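RagB/SusD family nutrient uptake outer membrane protein (Bacteroides thetaiotaomicron, PDB 7KV2) probably binds beta-glucan at the outer surface of the gut bacterium, as a SusD-family partner in glycan uptake across the outer membrane. Local coordinates at residues A[382-387]-A[396-401]; A[105-110]-A[160-165]; A[48-53]-A[123-128]; A[427-432]-A[450-455]. All coordinates share one frame; numbering follows the deposited sequence.

Contact 1 (A[382-387]-A[396-401]); sequences TGNNKD and WNNNLR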
loop_
_atom_site.group_PDB
_atom_site.type_symbol
_atom_site.label_atom_id
_atom_site.label_comp_id
_atom_site.label_asym_id
_atom_site.label_seq_id
_atom_site.Cartn_x
_atom_site.Cartn_y
_atom_site.Cartn_z
ATOM N N THR A 382 13.201 9.037 -15.536
ATOM C CA THR A 382 13.834 8.653 -16.826
ATOM C C THR A 382 14.775 7.453 -16.620
ATOM O O THR A 382 15.665 7.536 -15.751
ATOM C CB THR A 382 14.576 9.848 -17.416
ATOM O OG1 THR A 382 13.718 10.984 -17.367
ATOM C CG2 THR A 382 15.084 9.582 -18.822
ATOM N N GLY A 383 14.595 6.381 -17.384
ATOM C CA GLY A 383 15.420 5.172 -17.263
ATOM C C GLY A 383 14.736 4.037 -16.505
ATOM O O GLY A 383 15.164 2.886 -16.713
ATOM N N ASN A 384 13.694 4.298 -15.692
ATOM C CA ASN A 384 13.068 3.267 -14.796
ATOM C C ASN A 384 12.127 2.333 -15.592
ATOM O O ASN A 384 11.502 1.419 -14.999
ATOM C CB ASN A 384 12.427 3.924 -13.568
ATOM C CG ASN A 384 13.413 4.152 -12.442
ATOM O OD1 ASN A 384 14.542 3.628 -12.482
ATOM N ND2 ASN A 384 12.987 4.873 -11.412
ATOM N N ASN A 385 11.970 2.543 -16.901
ATOM C CA ASN A 385 11.242 1.577 -17.771
ATOM C C ASN A 385 12.098 1.224 -19.001
ATOM O O ASN A 385 11.502 0.765 -20.003
ATOM C CB ASN A 385 9.869 2.123 -18.189
ATOM C CG ASN A 385 9.958 3.418 -18.968
ATOM O OD1 ASN A 385 11.041 3.991 -19.132
ATOM N ND2 ASN A 385 8.807 3.923 -19.370
ATOM N N LYS A 386 13.414 1.500 -18.981
ATOM C CA LYS A 386 14.215 1.619 -20.242
ATOM C C LYS A 386 14.420 0.235 -20.875
ATOM O O LYS A 386 14.695 0.218 -22.095
ATOM C CB LYS A 386 15.542 2.362 -20.040
ATOM C CG LYS A 386 16.620 1.622 -19.262
ATOM C CD LYS A 386 17.938 2.374 -19.253
ATOM C CE LYS A 386 19.113 1.501 -18.882
ATOM N NZ LYS A 386 19.196 1.309 -17.416
ATOM N N ASP A 387 14.302 -0.861 -20.105
ATOM C CA ASP A 387 14.585 -2.255 -20.581
ATOM C C ASP A 387 13.297 -3.044 -20.859
ATOM O O ASP A 387 13.389 -4.276 -21.067
ATOM C CB ASP A 387 15.471 -3.001 -19.581
ATOM C CG ASP A 387 16.856 -2.393 -19.491
ATOM O OD1 ASP A 387 17.430 -2.066 -20.563
ATOM O OD2 ASP A 387 17.318 -2.195 -18.361
ATOM N N TRP A 396 6.955 0.123 -15.446
ATOM C CA TRP A 396 7.928 0.779 -14.532
ATOM C C TRP A 396 8.463 -0.265 -13.530
ATOM O O TRP A 396 7.727 -1.140 -13.150
ATOM C CB TRP A 396 7.255 1.944 -13.816
ATOM C CG TRP A 396 6.870 3.013 -14.770
ATOM C CD1 TRP A 396 5.631 3.226 -15.316
ATOM C CD2 TRP A 396 7.754 3.984 -15.343
ATOM N NE1 TRP A 396 5.699 4.292 -16.163
ATOM C CE2 TRP A 396 6.988 4.753 -16.232
ATOM C CE3 TRP A 396 9.115 4.298 -15.171
ATOM C CZ2 TRP A 396 7.537 5.802 -16.958
ATOM C CZ3 TRP A 396 9.649 5.340 -15.890
ATOM C CH2 TRP A 396 8.875 6.078 -16.773
ATOM N N ASN A 397 9.727 -0.130 -13.130
ATOM C CA ASN A 397 10.427 -1.085 -12.246
ATOM C C ASN A 397 10.166 -0.739 -10.759
ATOM O O ASN A 397 10.598 -1.531 -9.907
ATOM C CB ASN A 397 11.935 -1.105 -12.561
ATOM C CG ASN A 397 12.674 0.170 -12.216
ATOM O OD1 ASN A 397 12.197 1.004 -11.439
ATOM N ND2 ASN A 397 13.861 0.363 -12.801
ATOM N N ASN A 398 9.421 0.315 -10.422
ATOM C CA ASN A 398 9.268 0.726 -8.993
ATOM C C ASN A 398 8.543 -0.337 -8.169
ATOM O O ASN A 398 7.285 -0.490 -8.284
ATOM C CB ASN A 398 8.503 2.043 -8.842
ATOM C CG ASN A 398 9.078 3.168 -9.659
ATOM O OD1 ASN A 398 9.084 3.094 -10.899
ATOM N ND2 ASN A 398 9.573 4.184 -8.957
ATOM N N ASN A 399 9.228 -1.032 -7.273
ATOM C CA ASN A 399 8.498 -1.881 -6.309
ATOM C C ASN A 399 7.536 -1.044 -5.442
ATOM O O ASN A 399 7.801 0.130 -5.138
ATOM C CB ASN A 399 9.465 -2.608 -5.372
ATOM C CG ASN A 399 10.269 -3.708 -6.021
ATOM O OD1 ASN A 399 10.192 -3.940 -7.241
ATOM N ND2 ASN A 399 11.058 -4.378 -5.184
ATOM N N LEU A 400 6.418 -1.629 -5.018
ATOM C CA LEU A 400 5.477 -0.959 -4.078
ATOM C C LEU A 400 5.933 -1.308 -2.669
ATOM O O LEU A 400 5.882 -2.496 -2.296
ATOM C CB LEU A 400 4.021 -1.361 -4.371
ATOM C CG LEU A 400 3.037 -0.638 -3.472
ATOM C CD1 LEU A 400 3.030 0.862 -3.749
ATOM C CD2 LEU A 400 1.638 -1.240 -3.629
ATOM N N ARG A 401 6.426 -0.309 -1.917
ATOM C CA ARG A 401 6.857 -0.566 -0.519
ATOM C C ARG A 401 5.608 -0.785 0.352
ATOM O O ARG A 401 4.757 0.084 0.415
ATOM C CB ARG A 401 7.716 0.585 -0.018
ATOM C CG ARG A 401 9.163 0.534 -0.508
ATOM C CD ARG A 401 9.305 0.759 -2.013
ATOM N NE ARG A 401 10.709 1.076 -2.327
ATOM C CZ ARG A 401 11.191 1.237 -3.557
ATOM N NH1 ARG A 401 10.415 1.082 -4.616
ATOM N NH2 ARG A 401 12.468 1.521 -3.713
HETATM O O HOH W 1 10.102 5.525 -11.759
#

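Contact 2 (A[105-110]-A[160-165]); sequences TNMIYG and KFWGNV. With EDO (1,2-ethanediol), chain D.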
loop_
_atom_site.group_PDB
_atom_site.type_symbol
_atom_site.label_atom_id
_atom_site.label_comp_id
_atom_site.label_asym_id
_atom_site.label_seq_id
_atom_site.Cartn_x
_atom_site.Cartn_y
_atom_site.Cartn_z
ATOM N N THR A 105 -23.015 1.271 -8.279
ATOM C CA THR A 105 -22.968 1.202 -9.756
ATOM C C THR A 105 -21.848 2.080 -10.351
ATOM O O THR A 105 -21.798 2.164 -11.574
ATOM C CB THR A 105 -24.341 1.584 -10.339
ATOM O OG1 THR A 105 -24.648 2.887 -9.858
ATOM C CG2 THR A 105 -25.428 0.585 -9.965
ATOM N N ASN A 106 -21.001 2.742 -9.551
ATOM C CA ASN A 106 -19.867 3.555 -10.086
ATOM C C ASN A 106 -18.722 3.433 -9.078
ATOM O O ASN A 106 -18.321 4.462 -8.500
ATOM C CB ASN A 106 -20.232 5.023 -10.339
ATOM C CG ASN A 106 -19.443 5.694 -11.450
ATOM O OD1 ASN A 106 -18.541 5.104 -12.055
ATOM N ND2 ASN A 106 -19.801 6.938 -11.749
ATOM N N MET A 107 -18.305 2.198 -8.823
ATOM C CA MET A 107 -17.358 1.875 -7.732
ATOM C C MET A 107 -16.152 1.143 -8.317
ATOM O O MET A 107 -16.230 0.675 -9.453
ATOM C CB MET A 107 -18.016 1.040 -6.638
ATOM C CG MET A 107 -18.152 1.801 -5.327
ATOM S SD MET A 107 -16.460 2.152 -4.636
ATOM C CE MET A 107 -15.991 0.494 -4.171
ATOM N N ILE A 108 -15.025 1.150 -7.601
ATOM C CA ILE A 108 -13.862 0.350 -8.030
ATOM C C ILE A 108 -14.243 -1.119 -7.826
ATOM O O ILE A 108 -15.017 -1.435 -6.882
ATOM C CB ILE A 108 -12.568 0.792 -7.318
ATOM C CG1 ILE A 108 -12.661 0.767 -5.800
ATOM C CG2 ILE A 108 -12.204 2.157 -7.843
ATOM C CD1 ILE A 108 -11.329 0.522 -5.112
ATOM N N TYR A 109 -13.762 -1.956 -8.716
ATOM C CA TYR A 109 -14.090 -3.407 -8.745
ATOM C C TYR A 109 -12.822 -4.251 -8.983
ATOM O O TYR A 109 -12.786 -5.412 -8.545
ATOM C CB TYR A 109 -15.193 -3.578 -9.796
ATOM C CG TYR A 109 -16.001 -4.852 -9.746
ATOM C CD1 TYR A 109 -15.860 -5.776 -8.724
ATOM C CD2 TYR A 109 -16.926 -5.113 -10.746
ATOM C CE1 TYR A 109 -16.599 -6.951 -8.719
ATOM C CE2 TYR A 109 -17.682 -6.274 -10.739
ATOM C CZ TYR A 109 -17.510 -7.196 -9.729
ATOM O OH TYR A 109 -18.256 -8.348 -9.686
ATOM N N GLY A 110 -11.783 -3.686 -9.604
ATOM C CA GLY A 110 -10.523 -4.415 -9.883
ATOM C C GLY A 110 -9.912 -4.992 -8.615
ATOM O O GLY A 110 -9.511 -6.181 -8.586
ATOM N N LYS A 160 -10.491 -4.045 4.876
ATOM C CA LYS A 160 -10.324 -2.594 5.088
ATOM C C LYS A 160 -11.294 -1.819 4.205
ATOM O O LYS A 160 -11.897 -0.890 4.734
ATOM C CB LYS A 160 -8.861 -2.150 4.873
ATOM C CG LYS A 160 -8.005 -2.453 6.086
ATOM C CD LYS A 160 -6.720 -1.675 6.110
ATOM C CE LYS A 160 -6.136 -1.634 7.494
ATOM N NZ LYS A 160 -4.921 -0.795 7.500
ATOM N N PHE A 161 -11.368 -2.085 2.903
ATOM C CA PHE A 161 -12.111 -1.206 1.975
ATOM C C PHE A 161 -13.621 -1.476 2.109
ATOM O O PHE A 161 -14.348 -0.509 1.987
ATOM C CB PHE A 161 -11.667 -1.346 0.528
ATOM C CG PHE A 161 -10.360 -0.617 0.235
ATOM C CD1 PHE A 161 -10.345 0.735 -0.079
ATOM C CD2 PHE A 161 -9.150 -1.305 0.242
ATOM C CE1 PHE A 161 -9.149 1.405 -0.330
ATOM C CE2 PHE A 161 -7.947 -0.649 -0.040
ATOM C CZ PHE A 161 -7.951 0.699 -0.333
ATOM N N TRP A 162 -14.036 -2.719 2.325
ATOM C CA TRP A 162 -15.496 -3.050 2.277
ATOM C C TRP A 162 -16.027 -3.657 3.592
ATOM O O TRP A 162 -17.260 -3.540 3.804
ATOM C CB TRP A 162 -15.780 -3.968 1.101
ATOM C CG TRP A 162 -15.743 -3.314 -0.237
ATOM C CD1 TRP A 162 -16.728 -2.570 -0.807
ATOM C CD2 TRP A 162 -14.665 -3.365 -1.185
ATOM N NE1 TRP A 162 -16.352 -2.171 -2.052
ATOM C CE2 TRP A 162 -15.088 -2.645 -2.313
ATOM C CE3 TRP A 162 -13.376 -3.925 -1.170
ATOM C CZ2 TRP A 162 -14.299 -2.519 -3.455
ATOM C CZ3 TRP A 162 -12.616 -3.832 -2.311
ATOM C CH2 TRP A 162 -13.041 -3.089 -3.409
ATOM N N GLY A 163 -15.186 -4.302 4.404
ATOM C CA GLY A 163 -15.487 -4.714 5.791
ATOM C C GLY A 163 -16.289 -6.020 5.865
ATOM O O GLY A 163 -15.728 -7.036 6.324
ATOM N N ASN A 164 -17.570 -5.970 5.495
ATOM C CA ASN A 164 -18.548 -7.097 5.643
ATOM C C ASN A 164 -18.632 -7.865 4.325
ATOM O O ASN A 164 -19.456 -7.475 3.467
ATOM C CB ASN A 164 -19.930 -6.559 6.052
ATOM C CG ASN A 164 -19.895 -5.620 7.227
ATOM O OD1 ASN A 164 -19.612 -5.997 8.352
ATOM N ND2 ASN A 164 -20.178 -4.361 6.976
ATOM N N VAL A 165 -17.769 -8.864 4.100
ATOM C CA VAL A 165 -17.510 -9.428 2.735
ATOM C C VAL A 165 -17.527 -10.951 2.801
ATOM O O VAL A 165 -17.398 -11.494 3.894
ATOM C CB VAL A 165 -16.159 -8.931 2.175
ATOM C CG1 VAL A 165 -16.226 -7.438 1.929
ATOM C CG2 VAL A 165 -15.026 -9.305 3.089
HETATM C C1 EDO D . -19.019 -1.510 -10.093
HETATM O O1 EDO D . -19.652 -0.288 -10.025
HETATM C C2 EDO D . -19.850 -2.496 -10.820
HETATM O O2 EDO D . -20.920 -2.950 -10.023
#

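Contact 3 (A[48-53]-A[123-128]); sequences EAVVAA and NDVITY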
loop_
_atom_site.group_PDB
_atom_site.type_symbol
_atom_site.label_atom_id
_atom_site.label_comp_id
_atom_site.label_asym_id
_atom_site.label_seq_id
_atom_site.Cartn_x
_atom_site.Cartn_y
_atom_site.Cartn_z
ATOM N N GLU A 48 5.035 -24.561 -7.761
ATOM C CA GLU A 48 4.561 -23.670 -8.848
ATOM C C GLU A 48 3.249 -22.991 -8.430
ATOM O O GLU A 48 3.074 -21.789 -8.752
ATOM C CB GLU A 48 4.393 -24.443 -10.151
ATOM C CG GLU A 48 5.704 -24.941 -10.721
ATOM C CD GLU A 48 5.485 -25.863 -11.906
ATOM O OE1 GLU A 48 4.302 -26.056 -12.279
ATOM O OE2 GLU A 48 6.478 -26.402 -12.421
ATOM N N ALA A 49 2.362 -23.715 -7.757
ATOM C CA ALA A 49 1.100 -23.184 -7.175
ATOM C C ALA A 49 1.383 -22.134 -6.084
ATOM O O ALA A 49 0.614 -21.146 -5.977
ATOM C CB ALA A 49 0.276 -24.303 -6.593
ATOM N N VAL A 50 2.380 -22.362 -5.235
ATOM C CA VAL A 50 2.748 -21.383 -4.173
ATOM C C VAL A 50 3.202 -20.087 -4.873
ATOM O O VAL A 50 2.679 -19.023 -4.533
ATOM C CB VAL A 50 3.788 -21.941 -3.186
ATOM C CG1 VAL A 50 4.236 -20.880 -2.184
ATOM C CG2 VAL A 50 3.243 -23.156 -2.437
ATOM N N VAL A 51 4.085 -20.179 -5.866
ATOM C CA VAL A 51 4.525 -19.000 -6.660
ATOM C C VAL A 51 3.286 -18.321 -7.247
ATOM O O VAL A 51 3.143 -17.092 -7.072
ATOM C CB VAL A 51 5.559 -19.382 -7.730
ATOM C CG1 VAL A 51 5.876 -18.212 -8.648
ATOM C CG2 VAL A 51 6.831 -19.931 -7.095
ATOM N N ALA A 52 2.371 -19.075 -7.859
ATOM C CA ALA A 52 1.154 -18.490 -8.461
ATOM C C ALA A 52 0.336 -17.718 -7.410
ATOM O O ALA A 52 -0.288 -16.715 -7.792
ATOM C CB ALA A 52 0.318 -19.548 -9.126
ATOM N N ALA A 53 0.304 -18.147 -6.150
ATOM C CA ALA A 53 -0.515 -17.514 -5.085
ATOM C C ALA A 53 -0.029 -16.080 -4.791
ATOM O O ALA A 53 -0.814 -15.322 -4.185
ATOM C CB ALA A 53 -0.500 -18.312 -3.824
ATOM N N ASN A 123 -6.179 -20.965 -1.353
ATOM C CA ASN A 123 -7.066 -22.125 -1.050
ATOM C C ASN A 123 -6.658 -23.334 -1.910
ATOM O O ASN A 123 -6.653 -24.477 -1.366
ATOM C CB ASN A 123 -8.529 -21.699 -1.218
ATOM C CG ASN A 123 -8.992 -20.793 -0.098
ATOM O OD1 ASN A 123 -8.333 -20.694 0.948
ATOM N ND2 ASN A 123 -10.165 -20.204 -0.285
ATOM N N ASP A 124 -6.339 -23.121 -3.189
ATOM C CA ASP A 124 -5.891 -24.181 -4.138
ATOM C C ASP A 124 -4.691 -24.918 -3.548
ATOM O O ASP A 124 -4.693 -26.161 -3.566
ATOM C CB ASP A 124 -5.456 -23.657 -5.506
ATOM C CG ASP A 124 -6.575 -23.191 -6.418
ATOM O OD1 ASP A 124 -7.732 -23.568 -6.189
ATOM O OD2 ASP A 124 -6.264 -22.464 -7.366
ATOM N N VAL A 125 -3.702 -24.186 -3.030
ATOM C CA VAL A 125 -2.480 -24.810 -2.446
ATOM C C VAL A 125 -2.844 -25.672 -1.230
ATOM O O VAL A 125 -2.253 -26.778 -1.097
ATOM C CB VAL A 125 -1.398 -23.761 -2.133
ATOM C CG1 VAL A 125 -0.310 -24.320 -1.238
ATOM C CG2 VAL A 125 -0.806 -23.219 -3.431
ATOM N N ILE A 126 -3.725 -25.202 -0.347
ATOM C CA ILE A 126 -4.127 -25.991 0.851
ATOM C C ILE A 126 -4.820 -27.280 0.371
ATOM O O ILE A 126 -4.594 -28.348 0.987
ATOM C CB ILE A 126 -5.035 -25.177 1.789
ATOM C CG1 ILE A 126 -4.328 -23.924 2.314
ATOM C CG2 ILE A 126 -5.564 -26.043 2.935
ATOM C CD1 ILE A 126 -2.972 -24.186 2.956
ATOM N N THR A 127 -5.632 -27.178 -0.676
ATOM C CA THR A 127 -6.377 -28.327 -1.269
ATOM C C THR A 127 -5.335 -29.304 -1.823
ATOM O O THR A 127 -5.302 -30.458 -1.366
ATOM C CB THR A 127 -7.429 -27.856 -2.290
ATOM O OG1 THR A 127 -8.434 -27.146 -1.564
ATOM C CG2 THR A 127 -8.090 -28.981 -3.059
ATOM N N TYR A 128 -4.431 -28.837 -2.678
ATOM C CA TYR A 128 -3.349 -29.679 -3.241
ATOM C C TYR A 128 -2.563 -30.410 -2.150
ATOM O O TYR A 128 -2.271 -31.594 -2.375
ATOM C CB TYR A 128 -2.396 -28.856 -4.092
ATOM C CG TYR A 128 -3.073 -28.156 -5.233
ATOM C CD1 TYR A 128 -4.309 -28.560 -5.706
ATOM C CD2 TYR A 128 -2.444 -27.093 -5.855
ATOM C CE1 TYR A 128 -4.906 -27.917 -6.774
ATOM C CE2 TYR A 128 -3.023 -26.440 -6.924
ATOM C CZ TYR A 128 -4.264 -26.843 -7.372
ATOM O OH TYR A 128 -4.789 -26.205 -8.449
#

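Contact 4 (A[427-432]-A[450-455]); sequences KYLNLV and IEERHL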
loop_
_atom_site.group_PDB
_atom_site.type_symbol
_atom_site.label_atom_id
_atom_site.label_comp_id
_atom_site.label_asym_id
_atom_site.label_seq_id
_atom_site.Cartn_x
_atom_site.Cartn_y
_atom_site.Cartn_z
ATOM N N LYS A 427 12.498 7.130 22.293
ATOM C CA LYS A 427 13.665 6.820 21.435
ATOM C C LYS A 427 13.155 6.392 20.046
ATOM O O LYS A 427 13.657 6.902 19.064
ATOM C CB LYS A 427 14.521 5.704 22.024
ATOM C CG LYS A 427 15.676 5.253 21.145
ATOM C CD LYS A 427 16.653 4.410 21.918
ATOM C CE LYS A 427 17.271 3.300 21.105
ATOM N NZ LYS A 427 18.206 2.485 21.927
ATOM N N TYR A 428 12.164 5.525 20.016
ATOM C CA TYR A 428 11.647 4.928 18.771
ATOM C C TYR A 428 11.090 6.036 17.885
ATOM O O TYR A 428 11.466 6.060 16.722
ATOM C CB TYR A 428 10.630 3.851 19.082
ATOM C CG TYR A 428 11.232 2.628 19.719
ATOM C CD1 TYR A 428 12.582 2.353 19.644
ATOM C CD2 TYR A 428 10.423 1.709 20.341
ATOM C CE1 TYR A 428 13.116 1.200 20.217
ATOM C CE2 TYR A 428 10.946 0.568 20.928
ATOM C CZ TYR A 428 12.291 0.304 20.850
ATOM O OH TYR A 428 12.765 -0.852 21.400
ATOM N N LEU A 429 10.230 6.904 18.435
ATOM C CA LEU A 429 9.653 8.070 17.725
ATOM C C LEU A 429 10.755 8.966 17.163
ATOM O O LEU A 429 10.698 9.342 15.976
ATOM C CB LEU A 429 8.736 8.836 18.682
ATOM C CG LEU A 429 8.176 10.129 18.115
ATOM C CD1 LEU A 429 7.433 9.858 16.783
ATOM C CD2 LEU A 429 7.251 10.768 19.129
ATOM N N ASN A 430 11.773 9.272 17.957
ATOM C CA ASN A 430 12.782 10.266 17.557
ATOM C C ASN A 430 13.786 9.629 16.613
ATOM O O ASN A 430 14.416 10.397 15.889
ATOM C CB ASN A 430 13.353 11.008 18.766
ATOM C CG ASN A 430 12.321 11.991 19.276
ATOM O OD1 ASN A 430 12.104 13.046 18.667
ATOM N ND2 ASN A 430 11.631 11.615 20.330
ATOM N N LEU A 431 13.913 8.297 16.555
ATOM C CA LEU A 431 14.823 7.683 15.534
ATOM C C LEU A 431 14.280 8.040 14.140
ATOM O O LEU A 431 15.054 8.485 13.267
ATOM C CB LEU A 431 14.891 6.175 15.731
ATOM C CG LEU A 431 15.825 5.683 16.841
ATOM C CD1 LEU A 431 15.685 4.187 16.992
ATOM C CD2 LEU A 431 17.258 6.059 16.544
ATOM N N VAL A 432 12.974 7.959 13.999
ATOM C CA VAL A 432 12.253 8.334 12.755
ATOM C C VAL A 432 12.308 9.853 12.523
ATOM O O VAL A 432 12.641 10.300 11.375
ATOM C CB VAL A 432 10.804 7.810 12.754
ATOM C CG1 VAL A 432 10.064 8.295 11.522
ATOM C CG2 VAL A 432 10.777 6.296 12.837
ATOM N N ILE A 450 1.010 9.859 15.725
ATOM C CA ILE A 450 0.079 9.809 14.579
ATOM C C ILE A 450 0.529 10.849 13.542
ATOM O O ILE A 450 0.539 10.526 12.315
ATOM C CB ILE A 450 -1.367 9.995 15.052
ATOM C CG1 ILE A 450 -1.790 8.863 15.991
ATOM C CG2 ILE A 450 -2.280 10.132 13.853
ATOM C CD1 ILE A 450 -1.681 7.504 15.332
ATOM N N GLU A 451 0.937 12.027 13.988
ATOM C CA GLU A 451 1.434 13.053 13.041
ATOM C C GLU A 451 2.780 12.615 12.422
ATOM O O GLU A 451 3.035 12.989 11.249
ATOM C CB GLU A 451 1.423 14.429 13.678
ATOM C CG GLU A 451 1.862 15.517 12.714
ATOM C CD GLU A 451 1.002 15.772 11.479
ATOM O OE1 GLU A 451 -0.076 15.134 11.272
ATOM O OE2 GLU A 451 1.406 16.666 10.716
ATOM N N GLU A 452 3.630 11.881 13.139
ATOM C CA GLU A 452 4.911 11.420 12.552
ATOM C C GLU A 452 4.592 10.413 11.443
ATOM O O GLU A 452 5.221 10.489 10.406
ATOM C CB GLU A 452 5.849 10.799 13.581
ATOM C CG GLU A 452 7.271 10.648 13.082
ATOM C CD GLU A 452 8.019 11.960 12.954
ATOM O OE1 GLU A 452 7.666 12.925 13.708
ATOM O OE2 GLU A 452 8.872 12.048 12.044
ATOM N N ARG A 453 3.610 9.531 11.638
ATOM C CA ARG A 453 3.142 8.621 10.574
ATOM C C ARG A 453 2.720 9.443 9.356
ATOM O O ARG A 453 3.029 9.063 8.218
ATOM C CB ARG A 453 1.999 7.735 11.058
ATOM C CG ARG A 453 2.353 6.796 12.189
ATOM C CD ARG A 453 1.136 6.011 12.665
ATOM N NE ARG A 453 0.749 5.019 11.667
ATOM C CZ ARG A 453 1.234 3.789 11.533
ATOM N NH1 ARG A 453 2.051 3.236 12.430
ATOM N NH2 ARG A 453 0.824 3.080 10.504
ATOM N N HIS A 454 1.959 10.514 9.591
ATOM C CA HIS A 454 1.404 11.396 8.552
ATOM C C HIS A 454 2.568 11.948 7.700
ATOM O O HIS A 454 2.458 11.957 6.480
ATOM C CB HIS A 454 0.583 12.509 9.233
ATOM C CG HIS A 454 -0.175 13.347 8.271
ATOM N ND1 HIS A 454 -0.705 14.570 8.625
ATOM C CD2 HIS A 454 -0.513 13.130 6.984
ATOM C CE1 HIS A 454 -1.354 15.072 7.597
ATOM N NE2 HIS A 454 -1.232 14.217 6.553
ATOM N N LEU A 455 3.619 12.415 8.364
ATOM C CA LEU A 455 4.820 12.995 7.706
ATOM C C LEU A 455 5.581 11.885 6.953
ATOM O O LEU A 455 6.123 12.177 5.881
ATOM C CB LEU A 455 5.705 13.611 8.800
ATOM C CG LEU A 455 5.159 14.857 9.511
ATOM C CD1 LEU A 455 6.091 15.283 10.640
ATOM C CD2 LEU A 455 5.011 16.025 8.552
#

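Contact 1 (A[382-387]-A[396-401])
Asn385 lays its side-chain amide over one face of the Trp396 indole, the two planes 12° apart, with ND2 of Asn385 3.3 Å from CZ2 of Trp396 near the rim of the six-membered ring. Its CB follows over the same ring as a CH-pi contact, 3.9 Å from the centroid. CG of Asn385 stands between its backbone N and carbonyl carbon (chi1 60°), which swings the amide back along the ring instead of away from it. Asn384 meets the indole at the edge, where its CB lies 3.7 Å from CE3 of Trp396. One backbone bond ties the segments: Asn397 N donates to Asn384 O over 3.0 Å. A weak bond from Asn397 ND2 to Asn384 OD1 runs beside it, the two amides turned 55° apart. These asparagines pack a type I beta turn, Gly383 to Lys386, against the irregular chain that leads into strand 400-404 of the SusD-family region. Water 1 extends the link, accepting from Asn384 ND2 and donating to Asn398 OD1 at 2.8 Å. Further out, Ser392 O takes a hydrogen bond from Asn385 ND2, and Thr301 OG1 pairs with Trp396 NE1, fixing amide and indole from outside the stack. Were Trp396 an alanine, the Asn385 amide would probably lose the surface it lies on and Thr301 OG1 its N-H partner.

Contact 2 (A[105-110]-A[160-165])
The carbonyl oxygen of Ile108 points at the rim of the Trp162 indole, near the ring plane and 3.7 Å from CZ2 of Trp162, and this buried oxygen goes without a hydrogen bond. Beside it the methyl of Met107 meets the NE1-to-CZ2 margin of the indole obliquely: its CE is 3.4 Å from NE1 of Trp162 and 3.5 Å from CZ2 of that residue. The methionine chain bends at chi2 (-66°) and again at chi3 (-70°), a double turn that brings CE back to the indole. More loosely, CD1 of Ile108 reaches CH2 of Trp162 at 4.3 Å. Within its own segment, Phe161 covers part of one indole face with its CB. Trp162 belongs to the C-terminal part of helix 137-162, and Gly163 just after it has positive phi; Tyr109 is the N-cap of helix 110-130, so the contact joins that region to the loop leading into helix 110-130. Trp162 NE1 donates to Pro497 O. A leucine at Trp162 would probably leave that oxygen without its N-H and open a gap beside the Met107 methyl. Met107 N also donates to O1 of a 1,2-ethanediol, probably from the crystallisation liquor, 3.1 Å away. With its N-H committed to Pro497, the indole offers the Ile108 carbonyl only C-H groups, so cohesion here rests on van der Waals and weak electrostatic contact.

Contact 3 (A[48-53]-A[123-128])
Ala49 and Val125 form the tight part of this helix pair: CB of Ala49 sits 3.5 Å from CG2 of Val125, and the CA atoms of these two residues come within 6.2 Å. With a methyl this small between them, the segments 48-53 and 123-128 run nearly antiparallel, their axes at 162° and 9.4 Å apart. CG1 of Val125 stands anti to its backbone N (chi1 166°), which leaves CG2 to face Ala49 while CG1 reaches CG2 of Val50, 3.9 Å away. Val147, on helix 137-162, packs on Val125 too, extending the layer of helices. The looser side lies toward Tyr128, partly exposed, whose ring presents only an edge to this pair, CE2 being 3.9 Å from CB of Ala49; Phe40 stacks on that ring. Glu48 and Val51, on the outer side of their helix, are exposed. Side chains meet one another only through carbon, and the backbone atoms that Val125 CG2 also touches, Ala49 O and Val50 N, make no polar bond across the pair, so the pairing depends on shape and exclusion of water.

Contact 4 (A[427-432]-A[450-455])
Two helices of the SusD-family region, 425-435 and 446-456, face each other here around a buried carboxylate, that of Glu452, whose aliphatic stem does the packing. CB of Glu452 lies 3.7 Å from CD1 of Leu429, and its CG is 3.8 Å from the same methyl, the two side chains crossing at a slant. Val432 adds its CG1, 4.0 Å from CG of Glu452, the two chains running alongside in reverse senses. Glu452 starts with CG opposite its backbone N (chi1 -165°) and then bends at chi2 (71°), a kink that turns the carboxylate along the groove between the helices. The CA atoms of Leu429 and Glu452, the closest across the pair, are still 7.8 Å apart, so the contact is carried by side chains, chiefly that of Glu452. Such packed helices suit the helical, tetratricopeptide-repeat-related architecture of the family. Outside the two segments the charge is met twice: OE2 of Glu452 forms a salt bridge with Arg338, and OE1 accepts from His433 ND1, one turn beyond Leu429 on the same helix. Both partners would be expected to favour the ionised acid despite its burial. On the flank of helix 446-456 turned from Leu429, His454 ND1 donates to OE1 of Glu451 over 2.8 Å, with that oxygen in the imidazole plane, and His454 NE2 is hydrogen-bonded to Asp80 OD1.

In the fold
Along the chain, contacts 2 and 3 interleave: 48-53, 105-110, 123-128 and 160-165 alternate. The consecutive helices 110-130 and 137-162 connect them, and the centres of contacts 2 and 3 are 25 Å apart. Contacts 1 and 4 follow in series within the SusD-family region. Contact 1 closes a loop just before strand 400-404, which pairs with 273-277; contact 4 joins two later helices. Contacts 3 and 4, on opposite sides of the chain's centre, have centres 39 Å apart. Two helix pairs (contacts 3 and 4), one loop against a helix (contact 2) and one loop-built contact (contact 1) thus knit helical and loop regions into a single-chain SusD-like fold, probably the scaffold for glycan binding.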